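Local coordinates for protein phospholipase C-beta (PLC-beta) (Sepia officinalis, PDB 3QR0) that is a multidomain beta-family phospholipase C that combines PH, EF-hand-like, TIM-barrel and C2 domains and carries a bound calcium ion, at residues 148-153 with 745-750; 567-572 with 591-596; 31-36 with 78-83. All coordinates share one frame; numbering follows the deposited sequence.

Interaction 1: residues 148-153 with 745-750; sequences NKNQLG and YRHVPL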
loop_
_atom_site.group_PDB
_atom_site.type_symbol
_atom_site.label_atom_id
_atom_site.label_comp_id
_atom_site.label_asym_id
_atom_site.label_seq_id
_atom_site.Cartn_x
_atom_site.Cartn_y
_atom_site.Cartn_z
ATOM N N ASN A 148 -0.209 3.854 9.798
ATOM C CA ASN A 148 0.790 2.949 10.375
ATOM C C ASN A 148 0.795 2.852 11.898
ATOM O O ASN A 148 1.741 2.313 12.478
ATOM C CB ASN A 148 2.180 3.372 9.901
ATOM C CG ASN A 148 2.452 2.942 8.491
ATOM O OD1 ASN A 148 3.030 1.890 8.274
ATOM N ND2 ASN A 148 2.006 3.731 7.520
ATOM N N LYS A 149 -0.257 3.335 12.554
ATOM C CA LYS A 149 -0.248 3.369 14.010
ATOM C C LYS A 149 -0.287 1.966 14.622
ATOM O O LYS A 149 -0.811 1.018 14.026
ATOM C CB LYS A 149 -1.366 4.262 14.568
ATOM C CG LYS A 149 -2.773 3.801 14.309
ATOM C CD LYS A 149 -3.755 4.931 14.622
ATOM C CE LYS A 149 -5.132 4.661 14.072
ATOM N NZ LYS A 149 -5.119 4.447 12.597
ATOM N N ASN A 150 0.297 1.852 15.812
ATOM C CA ASN A 150 0.395 0.580 16.516
ATOM C C ASN A 150 -0.950 0.297 17.186
ATOM O O ASN A 150 -1.870 1.114 17.099
ATOM C CB ASN A 150 1.552 0.634 17.534
ATOM C CG ASN A 150 2.085 -0.746 17.911
ATOM O OD1 ASN A 150 1.547 -1.769 17.489
ATOM N ND2 ASN A 150 3.142 -0.774 18.724
ATOM N N GLN A 151 -1.070 -0.846 17.852
ATOM C CA GLN A 151 -2.351 -1.269 18.421
ATOM C C GLN A 151 -2.939 -0.307 19.461
ATOM O O GLN A 151 -4.162 -0.134 19.499
ATOM C CB GLN A 151 -2.245 -2.672 19.015
ATOM C CG GLN A 151 -3.594 -3.331 19.241
ATOM C CD GLN A 151 -3.466 -4.729 19.797
ATOM O OE1 GLN A 151 -3.899 -5.006 20.922
ATOM N NE2 GLN A 151 -2.860 -5.622 19.021
ATOM N N LEU A 152 -2.097 0.311 20.292
ATOM C CA LEU A 152 -2.578 1.311 21.263
ATOM C C LEU A 152 -3.226 2.504 20.556
ATOM O O LEU A 152 -4.235 3.035 21.020
ATOM C CB LEU A 152 -1.451 1.807 22.176
ATOM C CG LEU A 152 -1.877 2.708 23.342
ATOM C CD1 LEU A 152 -2.692 1.923 24.368
ATOM C CD2 LEU A 152 -0.656 3.346 24.010
ATOM N N GLY A 153 -2.638 2.925 19.440
ATOM C CA GLY A 153 -3.240 3.953 18.594
ATOM C C GLY A 153 -4.597 3.548 18.041
ATOM O O GLY A 153 -5.500 4.384 17.929
ATOM N N TYR A 745 9.956 -8.232 20.136
ATOM C CA TYR A 745 8.525 -8.389 20.334
ATOM C C TYR A 745 7.786 -7.235 19.675
ATOM O O TYR A 745 8.014 -6.068 20.007
ATOM C CB TYR A 745 8.178 -8.460 21.820
ATOM C CG TYR A 745 8.640 -9.733 22.489
ATOM C CD1 TYR A 745 9.666 -9.717 23.431
ATOM C CD2 TYR A 745 8.055 -10.960 22.172
ATOM C CE1 TYR A 745 10.094 -10.887 24.043
ATOM C CE2 TYR A 745 8.480 -12.138 22.782
ATOM C CZ TYR A 745 9.500 -12.091 23.712
ATOM O OH TYR A 745 9.922 -13.237 24.323
ATOM N N ARG A 746 6.915 -7.563 18.728
ATOM C CA ARG A 746 6.200 -6.547 17.965
ATOM C C ARG A 746 4.735 -6.897 17.818
ATOM O O ARG A 746 4.395 -8.046 17.544
ATOM C CB ARG A 746 6.808 -6.411 16.562
ATOM C CG ARG A 746 8.257 -5.982 16.532
ATOM C CD ARG A 746 8.461 -4.519 16.923
ATOM N NE ARG A 746 9.882 -4.242 17.109
ATOM C CZ ARG A 746 10.412 -3.051 17.365
ATOM N NH1 ARG A 746 9.647 -1.971 17.458
ATOM N NH2 ARG A 746 11.726 -2.943 17.521
ATOM N N HIS A 747 3.865 -5.907 18.006
ATOM C CA HIS A 747 2.509 -5.997 17.483
ATOM C C HIS A 747 2.547 -5.626 16.014
ATOM O O HIS A 747 3.258 -4.704 15.608
ATOM C CB HIS A 747 1.542 -5.091 18.241
ATOM C CG HIS A 747 1.260 -5.558 19.631
ATOM N ND1 HIS A 747 2.064 -5.225 20.700
ATOM C CD2 HIS A 747 0.280 -6.349 20.126
ATOM C CE1 HIS A 747 1.585 -5.785 21.797
ATOM N NE2 HIS A 747 0.503 -6.470 21.477
ATOM N N VAL A 748 1.770 -6.351 15.220
ATOM C CA VAL A 748 1.755 -6.199 13.776
ATOM C C VAL A 748 0.315 -5.940 13.335
ATOM O O VAL A 748 -0.416 -6.883 13.033
ATOM C CB VAL A 748 2.298 -7.481 13.095
ATOM C CG1 VAL A 748 2.423 -7.282 11.588
ATOM C CG2 VAL A 748 3.639 -7.876 13.694
ATOM N N PRO A 749 -0.115 -4.659 13.338
ATOM C CA PRO A 749 -1.452 -4.356 12.827
ATOM C C PRO A 749 -1.622 -4.864 11.402
ATOM O O PRO A 749 -0.751 -4.652 10.552
ATOM C CB PRO A 749 -1.518 -2.826 12.888
ATOM C CG PRO A 749 -0.563 -2.465 13.991
ATOM C CD PRO A 749 0.549 -3.463 13.888
ATOM N N LEU A 750 -2.727 -5.553 11.157
ATOM C CA LEU A 750 -2.969 -6.174 9.862
ATOM C C LEU A 750 -3.599 -5.218 8.849
ATOM O O LEU A 750 -4.313 -4.279 9.209
ATOM C CB LEU A 750 -3.856 -7.403 10.033
ATOM C CG LEU A 750 -3.257 -8.528 10.870
ATOM C CD1 LEU A 750 -4.299 -9.633 11.094
ATOM C CD2 LEU A 750 -2.009 -9.093 10.197
HETATM O O HOH W 1 4.806 -3.232 17.774
#
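Residues 148-153, a loop that leads into helix 151-165, approach residues 745-750, most of which are strand, with the backbones closest where N150 CA stands 6.4 Å from P749 CA. That strand is the outermost of its sheet in the C2 domain, paired with 761-771, so the contact sets the start of a helix against the margin of a beta-sandwich. P749 suits this place because its compact, rigid ring, puckered at CG, brings a CG methylene against K149 O, 3.5 Å away, and near N150 CA. N150 occupies the N-cap position but makes no capping bond. Its CG is anti to the backbone N (chi1 -157°), which sends the side chain across that of H747 at about a right angle, the amide and ring planes 62° apart, and puts N150 OD1 3.4 Å from H747 CB. The same OD1 is folded back on its own chain: Q151 N donates to N150 OD1 over 2.8 Å, but from above the carbonyl plane. On the other side of the amide, N150 ND2 gives a weak bond of 3.1 Å to a water, which can in turn donate to H747 O; C308 O is a further acceptor for ND2. Q151 reaches out with an extended chain beyond CG and lays its amide steeply against the imidazole, the planes 77° apart, with Q151 NE2 3.4 Å from H747 CD2. The ends of these side chains are tied to other parts of the fold: Q151 OE1 to Y222, NE2 to Q660, and the histidine ring most strongly to L306. The two segments share no direct hydrogen bond. Buried amides and imidazole spend their polarity on third parties and a water, so fit rather than pairing joins the helix start to the C2 edge.

Interaction 2: residues 567-572 with 591-596; sequences QITRIY and AGCQLV
A glutamine side chain takes over the work of a strand backbone here: the amide of Q594 docks along the chain of 567-572 just before the two strands begin to pair. T569 N donates to Q594 OE1 at 2.8 Å, in the carbonyl plane and nearly straight (164°), while Q594 NE2 donates to Q567 O at 2.9 Å from above the plane of the Q567 carbonyl. The chain bends at chi2 (87°) to bring the amide alongside I568, and NE2 also serves A330 O. Glutamine suits the site because one group supplies both an acceptor and a donor. Parallel pairing then follows. T569 O receives L595 N at 3.1 Å and, weakly, Q594 N; I571 N returns to L595 O at 2.9 Å. R570 and L595 share one face of the sheet, where L595 CB meets R570 CB, whose extended chain crosses it at about a right angle; L595 CD1 also packs on I568 CG2 at 3.6 Å. I571 is on the other face with V596, and C593 SG, from the loop before the strand, lies against I571 CD1, 3.9 Å away, and against T569 CB, small and apolar enough to fit beside branched neighbours. G592, with positive phi, ends helix 586-589 in a Schellman motif and turns the chain into the second strand. R570 carries its guanidinium on to S543 and to E368, a calcium ligand, which may steady that acid's charge. Strand 569-572, helix 586-589 and strand 595-596 thus form a beta-alpha-beta unit of the TIM barrel, with R570 directed to its calcium site.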
loop_
_atom_site.group_PDB
_atom_site.type_symbol
_atom_site.label_atom_id
_atom_site.label_comp_id
_atom_site.label_asym_id
_atom_site.label_seq_id
_atom_site.Cartn_x
_atom_site.Cartn_y
_atom_site.Cartn_z
ATOM N N GLN A 567 19.469 1.835 -18.503
ATOM C CA GLN A 567 18.231 1.881 -19.276
ATOM C C GLN A 567 17.078 1.248 -18.515
ATOM O O GLN A 567 17.277 0.545 -17.529
ATOM C CB GLN A 567 18.421 1.199 -20.633
ATOM C CG GLN A 567 19.374 1.966 -21.546
ATOM C CD GLN A 567 19.633 1.263 -22.856
ATOM O OE1 GLN A 567 20.720 0.737 -23.080
ATOM N NE2 GLN A 567 18.633 1.249 -23.736
ATOM N N ILE A 568 15.868 1.510 -18.992
ATOM C CA ILE A 568 14.657 1.056 -18.323
ATOM C C ILE A 568 14.044 -0.152 -19.026
ATOM O O ILE A 568 13.970 -0.187 -20.256
ATOM C CB ILE A 568 13.618 2.196 -18.261
ATOM C CG1 ILE A 568 14.098 3.266 -17.275
ATOM C CG2 ILE A 568 12.245 1.655 -17.854
ATOM C CD1 ILE A 568 13.318 4.544 -17.319
ATOM N N THR A 569 13.604 -1.127 -18.229
ATOM C CA THR A 569 12.783 -2.229 -18.712
ATOM C C THR A 569 11.403 -2.145 -18.080
ATOM O O THR A 569 11.269 -1.972 -16.862
ATOM C CB THR A 569 13.371 -3.610 -18.348
ATOM O OG1 THR A 569 14.751 -3.654 -18.692
ATOM C CG2 THR A 569 12.640 -4.735 -19.103
ATOM N N ARG A 570 10.383 -2.258 -18.917
ATOM C CA ARG A 570 9.021 -2.468 -18.450
ATOM C C ARG A 570 8.642 -3.918 -18.728
ATOM O O ARG A 570 8.984 -4.463 -19.772
ATOM C CB ARG A 570 8.059 -1.513 -19.158
ATOM C CG ARG A 570 6.594 -1.691 -18.779
ATOM C CD ARG A 570 5.742 -0.539 -19.311
ATOM N NE ARG A 570 4.338 -0.709 -18.943
ATOM C CZ ARG A 570 3.451 -1.445 -19.615
ATOM N NH1 ARG A 570 3.791 -2.091 -20.726
ATOM N NH2 ARG A 570 2.198 -1.527 -19.170
ATOM N N ILE A 571 7.929 -4.531 -17.791
ATOM C CA ILE A 571 7.465 -5.910 -17.927
ATOM C C ILE A 571 5.950 -5.891 -17.834
ATOM O O ILE A 571 5.394 -5.095 -17.080
ATOM C CB ILE A 571 8.013 -6.803 -16.792
ATOM C CG1 ILE A 571 9.515 -6.577 -16.589
ATOM C CG2 ILE A 571 7.689 -8.281 -17.063
ATOM C CD1 ILE A 571 10.398 -7.213 -17.643
ATOM N N TYR A 572 5.270 -6.741 -18.602
ATOM C CA TYR A 572 3.818 -6.863 -18.464
ATOM C C TYR A 572 3.345 -8.303 -18.666
ATOM O O TYR A 572 4.015 -9.090 -19.345
ATOM C CB TYR A 572 3.092 -5.887 -19.403
ATOM C CG TYR A 572 3.356 -6.108 -20.864
ATOM C CD1 TYR A 572 2.515 -6.914 -21.620
ATOM C CD2 TYR A 572 4.442 -5.505 -21.502
ATOM C CE1 TYR A 572 2.744 -7.128 -22.963
ATOM C CE2 TYR A 572 4.680 -5.712 -22.857
ATOM C CZ TYR A 572 3.826 -6.526 -23.581
ATOM O OH TYR A 572 4.031 -6.752 -24.927
ATOM N N ALA A 591 16.191 -8.632 -11.218
ATOM C CA ALA A 591 17.054 -8.304 -12.359
ATOM C C ALA A 591 17.199 -6.787 -12.566
ATOM O O ALA A 591 17.792 -6.341 -13.554
ATOM C CB ALA A 591 16.514 -8.951 -13.623
ATOM N N GLY A 592 16.659 -6.000 -11.634
ATOM C CA GLY A 592 16.759 -4.543 -11.687
ATOM C C GLY A 592 15.755 -3.858 -12.600
ATOM O O GLY A 592 15.914 -2.669 -12.880
ATOM N N CYS A 593 14.729 -4.591 -13.058
ATOM C CA CYS A 593 13.669 -4.014 -13.903
ATOM C C CYS A 593 12.877 -2.998 -13.094
ATOM O O CYS A 593 12.543 -3.251 -11.942
ATOM C CB CYS A 593 12.709 -5.087 -14.444
ATOM S SG CYS A 593 13.502 -6.356 -15.449
ATOM N N GLN A 594 12.576 -1.862 -13.710
ATOM C CA GLN A 594 12.014 -0.719 -12.999
ATOM C C GLN A 594 10.494 -0.654 -13.065
ATOM O O GLN A 594 9.842 -0.318 -12.071
ATOM C CB GLN A 594 12.591 0.587 -13.541
ATOM C CG GLN A 594 14.105 0.659 -13.493
ATOM C CD GLN A 594 14.760 0.069 -14.732
ATOM O OE1 GLN A 594 14.109 -0.594 -15.542
ATOM N NE2 GLN A 594 16.045 0.317 -14.885
ATOM N N LEU A 595 9.937 -0.963 -14.233
ATOM C CA LEU A 595 8.506 -0.814 -14.471
ATOM C C LEU A 595 7.855 -2.194 -14.572
ATOM O O LEU A 595 7.546 -2.671 -15.660
ATOM C CB LEU A 595 8.259 0.012 -15.738
ATOM C CG LEU A 595 8.781 1.455 -15.748
ATOM C CD1 LEU A 595 8.692 2.063 -17.156
ATOM C CD2 LEU A 595 8.025 2.313 -14.754
ATOM N N VAL A 596 7.659 -2.829 -13.419
ATOM C CA VAL A 596 7.112 -4.173 -13.359
ATOM C C VAL A 596 5.584 -4.078 -13.218
ATOM O O VAL A 596 5.049 -4.021 -12.109
ATOM C CB VAL A 596 7.771 -4.964 -12.218
ATOM C CG1 VAL A 596 7.254 -6.394 -12.176
ATOM C CG2 VAL A 596 9.274 -4.960 -12.403
#

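Interaction 3: residues 31-36 with 78-83; sequences WEEGSS and YAKPPK
K80 is the first residue of 78-83 to meet the other loop, in a contact that ties together two connections of the PH domain: the one after strand 26-31 and the one between strand 70-75 and helix 85-93. Its backbone N is held by T107, and its carbonyl points at the rim of an indole, K80 O lying in the ring plane 3.5 Å from W31 CZ2. Its side chain leaves with CG anti to the backbone N (chi1 178°) and stays fully extended, the length needed to reach E33. There K80 NZ makes a salt bridge with E33 OE2 at 2.6 Å, meeting that oxygen nearly along its C-O axis. A type II turn from E32 to S35, with G34 at the positive-phi position, follows W31 and presents this exposed glutamate. The ring of P81 is turned away from the indole, while its carbonyl carbon lies beside W31 CZ2. P82 lies over one face of the tryptophan, which adopts the crowded chi1 (61°) to lie there and also stacks with H121; I87 of helix 85-93 touches both W31 and P82. The contact suits a rigid proline ring, whose C-H groups are somewhat polarised and which stays put over the indole: P82 CB sits 3.7 Å from the centroid of the W31 six-membered ring, 12° off the normal, in a CH-pi contact.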
loop_
_atom_site.group_PDB
_atom_site.type_symbol
_atom_site.label_atom_id
_atom_site.label_comp_id
_atom_site.label_asym_id
_atom_site.label_seq_id
_atom_site.Cartn_x
_atom_site.Cartn_y
_atom_site.Cartn_z
ATOM N N TRP A 31 -27.201 14.019 -0.485
ATOM C CA TRP A 31 -28.116 13.378 -1.432
ATOM C C TRP A 31 -27.507 12.085 -1.980
ATOM O O TRP A 31 -26.306 11.851 -1.844
ATOM C CB TRP A 31 -28.463 14.336 -2.575
ATOM C CG TRP A 31 -27.279 14.765 -3.384
ATOM C CD1 TRP A 31 -26.390 15.757 -3.077
ATOM C CD2 TRP A 31 -26.850 14.216 -4.636
ATOM N NE1 TRP A 31 -25.433 15.852 -4.055
ATOM C CE2 TRP A 31 -25.694 14.920 -5.025
ATOM C CE3 TRP A 31 -27.325 13.186 -5.458
ATOM C CZ2 TRP A 31 -25.004 14.633 -6.203
ATOM C CZ3 TRP A 31 -26.643 12.901 -6.631
ATOM C CH2 TRP A 31 -25.494 13.625 -6.995
ATOM N N GLU A 32 -28.351 11.254 -2.585
ATOM C CA GLU A 32 -27.937 9.963 -3.137
ATOM C C GLU A 32 -28.378 9.825 -4.583
ATOM O O GLU A 32 -29.433 10.321 -4.960
ATOM C CB GLU A 32 -28.578 8.824 -2.349
ATOM C CG GLU A 32 -28.072 8.661 -0.938
ATOM C CD GLU A 32 -28.756 7.510 -0.219
ATOM O OE1 GLU A 32 -29.209 6.560 -0.899
ATOM O OE2 GLU A 32 -28.834 7.552 1.028
ATOM N N GLU A 33 -27.576 9.132 -5.386
ATOM C CA GLU A 33 -27.986 8.749 -6.736
ATOM C C GLU A 33 -29.151 7.771 -6.661
ATOM O O GLU A 33 -29.157 6.871 -5.814
ATOM C CB GLU A 33 -26.834 8.086 -7.495
ATOM C CG GLU A 33 -25.774 9.035 -8.000
ATOM C CD GLU A 33 -24.630 8.309 -8.688
ATOM O OE1 GLU A 33 -24.133 7.306 -8.133
ATOM O OE2 GLU A 33 -24.214 8.746 -9.782
ATOM N N GLY A 34 -30.130 7.949 -7.544
ATOM C CA GLY A 34 -31.293 7.062 -7.605
ATOM C C GLY A 34 -32.434 7.415 -6.663
ATOM O O GLY A 34 -33.366 6.634 -6.513
ATOM N N SER A 35 -32.350 8.590 -6.037
ATOM C CA SER A 35 -33.376 9.081 -5.123
ATOM C C SER A 35 -33.486 10.594 -5.244
ATOM O O SER A 35 -32.478 11.276 -5.439
ATOM C CB SER A 35 -33.027 8.710 -3.681
ATOM O OG SER A 35 -33.841 9.420 -2.763
ATOM N N SER A 36 -34.707 11.111 -5.128
ATOM C CA SER A 36 -34.955 12.559 -5.200
ATOM C C SER A 36 -34.817 13.266 -3.851
ATOM O O SER A 36 -34.923 14.493 -3.782
ATOM C CB SER A 36 -36.355 12.829 -5.757
ATOM O OG SER A 36 -36.427 12.475 -7.122
ATOM N N TYR A 78 -14.330 19.000 -10.051
ATOM C CA TYR A 78 -14.081 17.562 -9.917
ATOM C C TYR A 78 -15.152 16.804 -9.119
ATOM O O TYR A 78 -15.120 15.574 -9.055
ATOM C CB TYR A 78 -12.699 17.330 -9.295
ATOM C CG TYR A 78 -11.560 17.750 -10.192
ATOM C CD1 TYR A 78 -11.481 17.286 -11.499
ATOM C CD2 TYR A 78 -10.554 18.601 -9.736
ATOM C CE1 TYR A 78 -10.442 17.660 -12.336
ATOM C CE2 TYR A 78 -9.504 18.980 -10.569
ATOM C CZ TYR A 78 -9.460 18.501 -11.869
ATOM O OH TYR A 78 -8.438 18.846 -12.717
ATOM N N ALA A 79 -16.090 17.527 -8.516
ATOM C CA ALA A 79 -17.203 16.901 -7.809
ATOM C C ALA A 79 -18.309 16.553 -8.808
ATOM O O ALA A 79 -18.370 17.123 -9.895
ATOM C CB ALA A 79 -17.731 17.823 -6.731
ATOM N N LYS A 80 -19.167 15.609 -8.438
ATOM C CA LYS A 80 -20.303 15.217 -9.272
ATOM C C LYS A 80 -21.551 15.950 -8.787
ATOM O O LYS A 80 -22.054 15.656 -7.706
ATOM C CB LYS A 80 -20.523 13.702 -9.203
ATOM C CG LYS A 80 -21.722 13.214 -10.016
ATOM C CD LYS A 80 -21.703 11.704 -10.220
ATOM C CE LYS A 80 -22.846 11.264 -11.138
ATOM N NZ LYS A 80 -22.714 9.839 -11.547
ATOM N N PRO A 81 -22.054 16.916 -9.576
ATOM C CA PRO A 81 -23.232 17.647 -9.123
ATOM C C PRO A 81 -24.514 16.838 -9.343
ATOM O O PRO A 81 -24.544 15.964 -10.214
ATOM C CB PRO A 81 -23.217 18.897 -10.000
ATOM C CG PRO A 81 -22.572 18.455 -11.269
ATOM C CD PRO A 81 -21.623 17.339 -10.921
ATOM N N PRO A 82 -25.564 17.113 -8.552
ATOM C CA PRO A 82 -26.815 16.382 -8.736
ATOM C C PRO A 82 -27.504 16.742 -10.055
ATOM O O PRO A 82 -27.372 17.865 -10.536
ATOM C CB PRO A 82 -27.659 16.823 -7.536
ATOM C CG PRO A 82 -27.123 18.146 -7.157
ATOM C CD PRO A 82 -25.661 18.111 -7.472
ATOM N N LYS A 83 -28.203 15.770 -10.636
ATOM C CA LYS A 83 -28.968 15.972 -11.865
ATOM C C LYS A 83 -30.472 16.016 -11.596
ATOM O O LYS A 83 -31.226 16.553 -12.398
ATOM C CB LYS A 83 -28.653 14.865 -12.872
ATOM C CG LYS A 83 -27.202 14.857 -13.344
ATOM C CD LYS A 83 -26.980 13.882 -14.505
ATOM C CE LYS A 83 -26.918 12.427 -14.042
ATOM N NZ LYS A 83 -27.282 11.476 -15.144
#

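The three contacts lie in three parts of the molecule, their centres 34 to 42 Å apart, and share no secondary-structure element. Interactions 1 and 2 are wholly buried; interaction 3 is partly so, a tryptophan-proline contact edged by an exposed ion pair. Their chemistry differs accordingly. Interaction 2 joins neighbouring strands within one barrel and relies on direct hydrogen bonds. Interaction 1 brings together residues nearly 600 positions apart, a helix start and a C2 edge strand, by packing and a water, its polar groups bonded outward. Interaction 3 links two loops of one PH domain through CH-pi contact and charge. Interaction 2 alone approaches the calcium ion, about 6 Å from the R570 side chain.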